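Local coordinates for protein Two-component system sensor histidine kinase (Bacteroides thetaiotaomicron, PDB 3OTT) that probably senses saccharides through an extracellular region of two beta-propellers and a beta-sandwich, passing the signal on as a histidine kinase, at residues I207-L213 against N232-L237; L309-I314 against A616-S622. The contacts are given in a common frame with arbitrary orientation. Residues are numbered along the deposited sequence.

Contact 1 (I207-L213 against N232-L237); sequences IGTEGYL and NSIKSL
A single antiparallel beta bridge, Glu210 with Ser233, links two neighbouring blades of a beta-propeller. The hairpin tip between strands 204-209 and 212-217 of one blade meets the first strand, 232-239, of the next. The segment axes of 207-209 and 232-237 approach to 5.2 Å, with their N-to-C directions at 135°; splayed 45° from antiparallel, they form only one bridge. Glu210 and Ser233 are a non-hydrogen-bonded pair, CA to CA 4.0 Å, side chains on the same face. Next to this pair, Ile234 N donates to Thr209 O at 3.0 Å, almost linearly, and Gly211 N makes a weak, bent bond of 3.0 Å to Asn232 O.

Glu210 (phi/psi -71/112) and Gly211 (104/-17) form a tight turn resembling type II; at these angles a CB on Gly211 would be jammed against the carbonyl O of Glu210, which calls for glycine. The turn is closed by Thr209 N to Tyr212 O (3.2 Å), with Thr209 OG1, chi1 p, donating to the same oxygen at 2.9 Å.

Beyond the bridge, apolar packing takes over. Ile234 (chi1 m, chi2 m) points toward Gly208, its CB 3.6 Å from Gly208 CA; a CB on Gly208 would clash with Ile234 CG2, so glycine permits the close approach. Lys235 and Ser236 both face Gly248 of strand 245-249 in a classic beta bulge. Leu237 (m, t) points back toward the first blade, where its CD1 lies 3.8 Å from Gly208 N and its CD2 3.8 Å from Leu213 CD1.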
ATOM      1  N   ILE B 207     -26.516   2.875 -11.726  1.00 13.14           N
ATOM      2  CA  ILE B 207     -26.896   3.369 -13.058  1.00 13.89           C
ATOM      3  C   ILE B 207     -28.128   4.272 -12.953  1.00 14.76           C
ATOM      4  O   ILE B 207     -29.197   3.848 -12.565  1.00 15.08           O
ATOM      5  CB  ILE B 207     -27.240   2.190 -14.005  1.00 14.73           C
ATOM      6  CG1 ILE B 207     -26.083   1.158 -14.005  1.00 13.66           C
ATOM      7  CG2 ILE B 207     -27.426   2.718 -15.431  1.00 13.42           C
ATOM      8  CD1 ILE B 207     -26.535  -0.245 -14.289  1.00 15.88           C
ATOM      9  N   GLY B 208     -27.952   5.553 -13.197  1.00 16.13           N
ATOM     10  CA  GLY B 208     -29.068   6.496 -13.126  1.00 15.76           C
ATOM     11  C   GLY B 208     -29.542   6.869 -14.517  1.00 16.83           C
ATOM     12  O   GLY B 208     -28.760   7.208 -15.405  1.00 16.93           O
ATOM     13  N   THR B 209     -30.843   6.798 -14.688  1.00 17.64           N
ATOM     14  CA  THR B 209     -31.520   7.001 -15.929  1.00 18.90           C
ATOM     15  C   THR B 209     -32.712   7.938 -15.684  1.00 20.16           C
ATOM     16  O   THR B 209     -32.981   8.369 -14.559  1.00 20.95           O
ATOM     17  CB  THR B 209     -32.081   5.646 -16.488  1.00 19.73           C
ATOM     18  OG1 THR B 209     -33.119   5.154 -15.625  1.00 22.97           O
ATOM     19  CG2 THR B 209     -31.002   4.554 -16.637  1.00 17.86           C
ATOM     20  N   GLU B 210     -33.434   8.254 -16.740  1.00 21.33           N
ATOM     21  CA  GLU B 210     -34.741   8.809 -16.589  1.00 23.31           C
ATOM     22  C   GLU B 210     -35.644   7.716 -16.081  1.00 23.18           C
ATOM     23  O   GLU B 210     -35.917   6.742 -16.785  1.00 23.97           O
ATOM     24  CB  GLU B 210     -35.276   9.324 -17.936  1.00 25.65           C
ATOM     25  CG  GLU B 210     -36.733   9.854 -17.857  1.00 34.55           C
ATOM     26  CD  GLU B 210     -37.090  10.985 -18.896  1.00 47.28           C
ATOM     27  OE1 GLU B 210     -36.159  11.559 -19.550  1.00 49.28           O
ATOM     28  OE2 GLU B 210     -38.324  11.315 -19.029  1.00 49.81           O
ATOM     29  N   GLY B 211     -36.104   7.868 -14.847  1.00 22.55           N
ATOM     30  CA  GLY B 211     -37.156   7.024 -14.306  1.00 22.83           C
ATOM     31  C   GLY B 211     -36.734   5.939 -13.318  1.00 21.49           C
ATOM     32  O   GLY B 211     -37.572   5.392 -12.619  1.00 22.97           O
ATOM     33  N   TYR B 212     -35.458   5.602 -13.268  1.00 18.51           N
ATOM     34  CA  TYR B 212     -35.028   4.448 -12.508  1.00 16.63           C
ATOM     35  C   TYR B 212     -33.622   4.663 -12.061  1.00 15.53           C
ATOM     36  O   TYR B 212     -32.842   5.335 -12.741  1.00 14.72           O
ATOM     37  CB  TYR B 212     -34.987   3.213 -13.403  1.00 17.28           C
ATOM     38  CG  TYR B 212     -36.304   2.768 -13.930  1.00 19.16           C
ATOM     39  CD1 TYR B 212     -36.781   3.238 -15.148  1.00 19.17           C
ATOM     40  CD2 TYR B 212     -37.086   1.857 -13.200  1.00 19.74           C
ATOM     41  CE1 TYR B 212     -38.033   2.824 -15.643  1.00 21.07           C
ATOM     42  CE2 TYR B 212     -38.318   1.410 -13.709  1.00 24.22           C
ATOM     43  CZ  TYR B 212     -38.791   1.910 -14.906  1.00 22.21           C
ATOM     44  OH  TYR B 212     -39.997   1.428 -15.394  1.00 26.90           O
ATOM     45  N   LEU B 213     -33.315   4.026 -10.952  1.00 12.88           N
ATOM     46  CA  LEU B 213     -31.993   3.819 -10.453  1.00 12.80           C
ATOM     47  C   LEU B 213     -31.760   2.246 -10.427  1.00 12.84           C
ATOM     48  O   LEU B 213     -32.566   1.509  -9.813  1.00 13.26           O
ATOM     49  CB  LEU B 213     -31.937   4.337  -9.017  1.00 12.24           C
ATOM     50  CG  LEU B 213     -30.581   4.258  -8.314  1.00 13.05           C
ATOM     51  CD1 LEU B 213     -29.458   4.928  -9.152  1.00 12.10           C
ATOM     52  CD2 LEU B 213     -30.663   4.844  -6.895  1.00 12.96           C
ATOM     53  N   ASN B 232     -38.978  11.757 -12.924  1.00 30.93           N
ATOM     54  CA  ASN B 232     -37.749  12.284 -12.310  1.00 30.37           C
ATOM     55  C   ASN B 232     -36.589  11.616 -13.043  1.00 29.01           C
ATOM     56  O   ASN B 232     -36.762  10.558 -13.616  1.00 30.28           O
ATOM     57  CB  ASN B 232     -37.742  12.000 -10.807  1.00 30.55           C
ATOM     58  CG  ASN B 232     -36.910  13.033  -9.977  1.00 35.21           C
ATOM     59  OD1 ASN B 232     -36.188  13.917 -10.527  1.00 36.49           O
ATOM     60  ND2 ASN B 232     -37.007  12.910  -8.636  1.00 35.57           N
ATOM     61  N   SER B 233     -35.447  12.251 -13.153  1.00 27.35           N
ATOM     62  CA  SER B 233     -34.302  11.556 -13.722  1.00 26.39           C
ATOM     63  C   SER B 233     -33.141  11.686 -12.766  1.00 25.07           C
ATOM     64  O   SER B 233     -33.015  12.678 -12.050  1.00 24.15           O
ATOM     65  CB  SER B 233     -33.906  12.132 -15.070  1.00 26.44           C
ATOM     66  OG  SER B 233     -33.837  13.525 -14.945  1.00 28.82           O
ATOM     67  N   ILE B 234     -32.319  10.652 -12.724  1.00 24.25           N
ATOM     68  CA  ILE B 234     -31.142  10.689 -11.941  1.00 23.82           C
ATOM     69  C   ILE B 234     -30.046  11.324 -12.771  1.00 23.59           C
ATOM     70  O   ILE B 234     -29.707  10.813 -13.846  1.00 25.63           O
ATOM     71  CB  ILE B 234     -30.711   9.308 -11.549  1.00 23.71           C
ATOM     72  CG1 ILE B 234     -31.823   8.604 -10.777  1.00 23.85           C
ATOM     73  CG2 ILE B 234     -29.418   9.365 -10.682  1.00 23.30           C
ATOM     74  CD1 ILE B 234     -31.855   8.940  -9.405  1.00 23.04           C
ATOM     75  N   LYS B 235     -29.490  12.424 -12.276  1.00 22.46           N
ATOM     76  CA  LYS B 235     -28.440  13.180 -12.992  1.00 20.88           C
ATOM     77  C   LYS B 235     -27.033  12.947 -12.453  1.00 19.92           C
ATOM     78  O   LYS B 235     -26.042  13.162 -13.152  1.00 20.10           O
ATOM     79  CB  LYS B 235     -28.735  14.678 -12.908  1.00 21.12           C
ATOM     80  CG  LYS B 235     -30.147  15.019 -13.278  1.00 24.11           C
ATOM     81  CD  LYS B 235     -30.309  16.483 -13.689  1.00 28.78           C
ATOM     82  CE  LYS B 235     -31.510  16.688 -14.653  1.00 35.08           C
ATOM     83  NZ  LYS B 235     -31.613  15.682 -15.819  1.00 37.73           N
ATOM     84  N   SER B 236     -26.917  12.560 -11.195  1.00 17.98           N
ATOM     85  CA  SER B 236     -25.583  12.445 -10.608  1.00 17.71           C
ATOM     86  C   SER B 236     -25.597  11.491  -9.439  1.00 16.50           C
ATOM     87  O   SER B 236     -26.618  11.314  -8.808  1.00 16.84           O
ATOM     88  CB  SER B 236     -25.125  13.835 -10.119  1.00 16.67           C
ATOM     89  OG  SER B 236     -26.193  14.448  -9.365  1.00 20.53           O
ATOM     90  N   LEU B 237     -24.452  10.911  -9.114  1.00 15.98           N
ATOM     91  CA  LEU B 237     -24.398   9.835  -8.095  1.00 15.21           C
ATOM     92  C   LEU B 237     -23.063  10.015  -7.417  1.00 14.86           C
ATOM     93  O   LEU B 237     -22.098  10.334  -8.096  1.00 15.69           O
ATOM     94  CB  LEU B 237     -24.453   8.438  -8.731  1.00 13.37           C
ATOM     95  CG  LEU B 237     -25.685   8.025  -9.575  1.00 15.58           C
ATOM     96  CD1 LEU B 237     -25.498   6.778 -10.501  1.00 11.99           C
ATOM     97  CD2 LEU B 237     -26.940   7.773  -8.649  1.00 12.87           C
TER

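Contact 2 (L309-I314 against A616-S622)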
ATOM      1  N   LEU B 309     -15.501  10.902  15.145  1.00 41.65           N
ATOM      2  CA  LEU B 309     -14.163  10.816  15.696  1.00 40.45           C
ATOM      3  C   LEU B 309     -13.190  10.849  14.552  1.00 39.68           C
ATOM      4  O   LEU B 309     -13.365  10.094  13.606  1.00 40.20           O
ATOM      5  CB  LEU B 309     -14.019   9.491  16.446  1.00 39.75           C
ATOM      6  CG  LEU B 309     -12.644   9.144  17.022  1.00 41.37           C
ATOM      7  CD1 LEU B 309     -12.336   9.941  18.306  1.00 40.53           C
ATOM      8  CD2 LEU B 309     -12.549   7.634  17.267  1.00 39.73           C
ATOM      9  N   GLN B 310     -12.151  11.682  14.631  1.00 38.26           N
ATOM     10  CA  GLN B 310     -11.124  11.673  13.604  1.00 37.33           C
ATOM     11  C   GLN B 310     -10.286  10.375  13.694  1.00 35.90           C
ATOM     12  O   GLN B 310      -9.576  10.168  14.655  1.00 34.43           O
ATOM     13  CB  GLN B 310     -10.256  12.926  13.765  1.00 38.61           C
ATOM     14  CG  GLN B 310      -9.015  13.028  12.884  1.00 38.94           C
ATOM     15  CD  GLN B 310      -9.290  13.415  11.441  1.00 47.13           C
ATOM     16  OE1 GLN B 310     -10.323  14.012  11.108  1.00 50.06           O
ATOM     17  NE2 GLN B 310      -8.329  13.111  10.566  1.00 49.33           N
ATOM     18  N   PHE B 311     -10.376   9.505  12.690  1.00 35.64           N
ATOM     19  CA  PHE B 311      -9.581   8.253  12.653  1.00 34.15           C
ATOM     20  C   PHE B 311      -8.495   8.331  11.597  1.00 33.41           C
ATOM     21  O   PHE B 311      -8.746   8.666  10.463  1.00 35.85           O
ATOM     22  CB  PHE B 311     -10.471   7.010  12.412  1.00 33.89           C
ATOM     23  CG  PHE B 311      -9.759   5.688  12.631  1.00 32.87           C
ATOM     24  CD1 PHE B 311      -9.507   5.213  13.916  1.00 31.53           C
ATOM     25  CD2 PHE B 311      -9.343   4.923  11.556  1.00 31.75           C
ATOM     26  CE1 PHE B 311      -8.855   3.969  14.116  1.00 30.37           C
ATOM     27  CE2 PHE B 311      -8.682   3.709  11.744  1.00 29.78           C
ATOM     28  CZ  PHE B 311      -8.444   3.226  13.005  1.00 26.82           C
ATOM     29  N   ILE B 312      -7.280   8.016  11.987  1.00 31.76           N
ATOM     30  CA  ILE B 312      -6.130   8.070  11.125  1.00 30.85           C
ATOM     31  C   ILE B 312      -5.707   6.618  10.874  1.00 30.50           C
ATOM     32  O   ILE B 312      -5.416   5.915  11.841  1.00 30.80           O
ATOM     33  CB  ILE B 312      -5.012   8.832  11.852  1.00 29.57           C
ATOM     34  CG1 ILE B 312      -5.516  10.245  12.198  1.00 33.09           C
ATOM     35  CG2 ILE B 312      -3.761   8.789  11.055  1.00 28.42           C
ATOM     36  CD1 ILE B 312      -4.705  11.408  11.701  1.00 38.82           C
ATOM     37  N   PRO B 313      -5.738   6.146   9.602  1.00 30.90           N
ATOM     38  CA  PRO B 313      -5.272   4.790   9.274  1.00 30.69           C
ATOM     39  C   PRO B 313      -3.769   4.810   9.223  1.00 30.74           C
ATOM     40  O   PRO B 313      -3.195   5.886   8.962  1.00 32.09           O
ATOM     41  CB  PRO B 313      -5.862   4.518   7.867  1.00 31.51           C
ATOM     42  CG  PRO B 313      -6.076   5.823   7.288  1.00 32.40           C
ATOM     43  CD  PRO B 313      -6.426   6.772   8.451  1.00 32.14           C
ATOM     44  N   ILE B 314      -3.136   3.672   9.481  1.00 29.71           N
ATOM     45  CA  ILE B 314      -1.670   3.626   9.614  1.00 30.51           C
ATOM     46  C   ILE B 314      -0.983   3.964   8.333  1.00 29.73           C
ATOM     47  O   ILE B 314       0.107   4.464   8.376  1.00 29.59           O
ATOM     48  CB  ILE B 314      -1.009   2.207   9.879  1.00 30.52           C
ATOM     49  CG1 ILE B 314      -1.954   1.152  10.313  1.00 32.79           C
ATOM     50  CG2 ILE B 314       0.143   2.289  10.895  1.00 31.42           C
ATOM     51  CD1 ILE B 314      -1.144  -0.109  10.745  1.00 36.73           C
ATOM     52  N   ALA B 616      -7.380  -0.902  15.630  1.00 21.60           N
ATOM     53  CA  ALA B 616      -7.037  -1.794  14.541  1.00 22.81           C
ATOM     54  C   ALA B 616      -6.560  -0.990  13.338  1.00 23.89           C
ATOM     55  O   ALA B 616      -7.315  -0.198  12.780  1.00 24.24           O
ATOM     56  CB  ALA B 616      -8.259  -2.647  14.167  1.00 24.65           C
ATOM     57  N   ASP B 617      -5.300  -1.169  12.959  1.00 23.77           N
ATOM     58  CA  ASP B 617      -4.758  -0.500  11.737  1.00 23.94           C
ATOM     59  C   ASP B 617      -4.901   1.038  11.744  1.00 23.98           C
ATOM     60  O   ASP B 617      -5.072   1.674  10.682  1.00 23.69           O
ATOM     61  CB  ASP B 617      -5.381  -1.135  10.470  1.00 25.37           C
ATOM     62  CG  ASP B 617      -5.207  -2.692  10.438  1.00 28.41           C
ATOM     63  OD1 ASP B 617      -4.236  -3.239  11.021  1.00 28.88           O
ATOM     64  OD2 ASP B 617      -6.060  -3.378   9.859  1.00 35.10           O
ATOM     65  N   GLY B 618      -4.809   1.662  12.929  1.00 22.15           N
ATOM     66  CA  GLY B 618      -4.962   3.111  12.976  1.00 20.61           C
ATOM     67  C   GLY B 618      -5.269   3.577  14.378  1.00 20.20           C
ATOM     68  O   GLY B 618      -5.267   2.776  15.319  1.00 19.56           O
ATOM     69  N   PHE B 619      -5.497   4.877  14.525  1.00 18.91           N
ATOM     70  CA  PHE B 619      -5.788   5.443  15.805  1.00 19.12           C
ATOM     71  C   PHE B 619      -6.711   6.647  15.650  1.00 19.93           C
ATOM     72  O   PHE B 619      -6.665   7.354  14.652  1.00 19.59           O
ATOM     73  CB  PHE B 619      -4.501   5.859  16.536  1.00 17.50           C
ATOM     74  CG  PHE B 619      -3.687   6.861  15.787  1.00 19.91           C
ATOM     75  CD1 PHE B 619      -2.714   6.450  14.909  1.00 19.57           C
ATOM     76  CD2 PHE B 619      -3.923   8.235  15.943  1.00 19.37           C
ATOM     77  CE1 PHE B 619      -1.979   7.376  14.175  1.00 22.02           C
ATOM     78  CE2 PHE B 619      -3.169   9.172  15.259  1.00 17.40           C
ATOM     79  CZ  PHE B 619      -2.199   8.748  14.368  1.00 20.55           C
ATOM     80  N   GLY B 620      -7.541   6.881  16.649  1.00 19.73           N
ATOM     81  CA  GLY B 620      -8.344   8.113  16.663  1.00 21.40           C
ATOM     82  C   GLY B 620      -7.615   9.221  17.402  1.00 22.02           C
ATOM     83  O   GLY B 620      -6.718   8.986  18.215  1.00 20.26           O
ATOM     84  N   ILE B 621      -8.004  10.443  17.115  1.00 24.79           N
ATOM     85  CA  ILE B 621      -7.507  11.589  17.852  1.00 27.45           C
ATOM     86  C   ILE B 621      -8.732  12.346  18.247  1.00 29.12           C
ATOM     87  O   ILE B 621      -9.655  12.496  17.444  1.00 30.89           O
ATOM     88  CB  ILE B 621      -6.668  12.523  16.998  1.00 27.80           C
ATOM     89  CG1 ILE B 621      -5.531  11.774  16.306  1.00 28.25           C
ATOM     90  CG2 ILE B 621      -6.097  13.643  17.845  1.00 30.73           C
ATOM     91  CD1 ILE B 621      -4.745  12.687  15.310  1.00 27.31           C
ATOM     92  N   SER B 622      -8.731  12.841  19.469  1.00 29.84           N
ATOM     93  CA  SER B 622      -9.865  13.542  20.008  1.00 31.93           C
ATOM     94  C   SER B 622      -9.331  14.604  20.965  1.00 33.07           C
ATOM     95  O   SER B 622      -8.321  14.379  21.633  1.00 32.27           O
ATOM     96  CB  SER B 622     -10.766  12.544  20.731  1.00 31.86           C
ATOM     97  OG  SER B 622     -11.871  13.169  21.354  1.00 33.35           O
TER
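Four backbone hydrogen bonds join 309-314 to 616-622, three on the antiparallel strand 618-622 and the fourth on Asp617 just before it. At the centre, Ile312 and Phe619 satisfy each other twice: Ile312 N gives to Phe619 O at 2.8 Å and Phe619 N to Ile312 O at 2.9 Å. Towards one end Gln310 O accepts from Ile621 N (2.9 Å); towards the other, Ile314 N reaches Asp617 O (3.0 Å). Pro313, lacking an amide hydrogen, sits opposite Gly618 in a non-hydrogen-bonded pair. Two acceptors also receive CA-H...O contacts, Gln310 O from Gly620 CA (3.1 Å) and Asp617 O from Pro313 CA (3.4 Å). Asp617 OD1 accepts a hydrogen bond from the backbone N of Asn324.

The Phe311 ring lies against the backbone of 616-620, CZ 3.5 Å from Gly618 C, and forms a cation-pi contact with Lys597; a CB at Gly618 would collide with it, and one at Gly620 with Leu309 CD2. On the other face Ile312 CB lies over the Phe619 ring, 4.0 Å from its centroid. Strand 310-313 thus completes, as outermost strand, a blade whose other strands come some 300 residues later: the "Velcro" closure characteristic of beta-propellers.

The two contacts belong to different propellers of the extracellular region and do not touch: their centres are 36 Å apart, their nearest atoms about 23 Å. Contact 1 joins successive blades and spans only 18 intervening residues; contact 2 lies within one blade and brings together segments separated by 301, closing the ring of the second propeller. Contact 1 is largely buried and relies on a lone bridge plus aliphatic packing between two sheets, whereas contact 2 is partly buried, covers more surface (552 against 339 Å²) and follows regular strand pairing, with aromatic rings added. In each, one glycine (Gly208, Gly618) stands where a CB would collide with the partner segment.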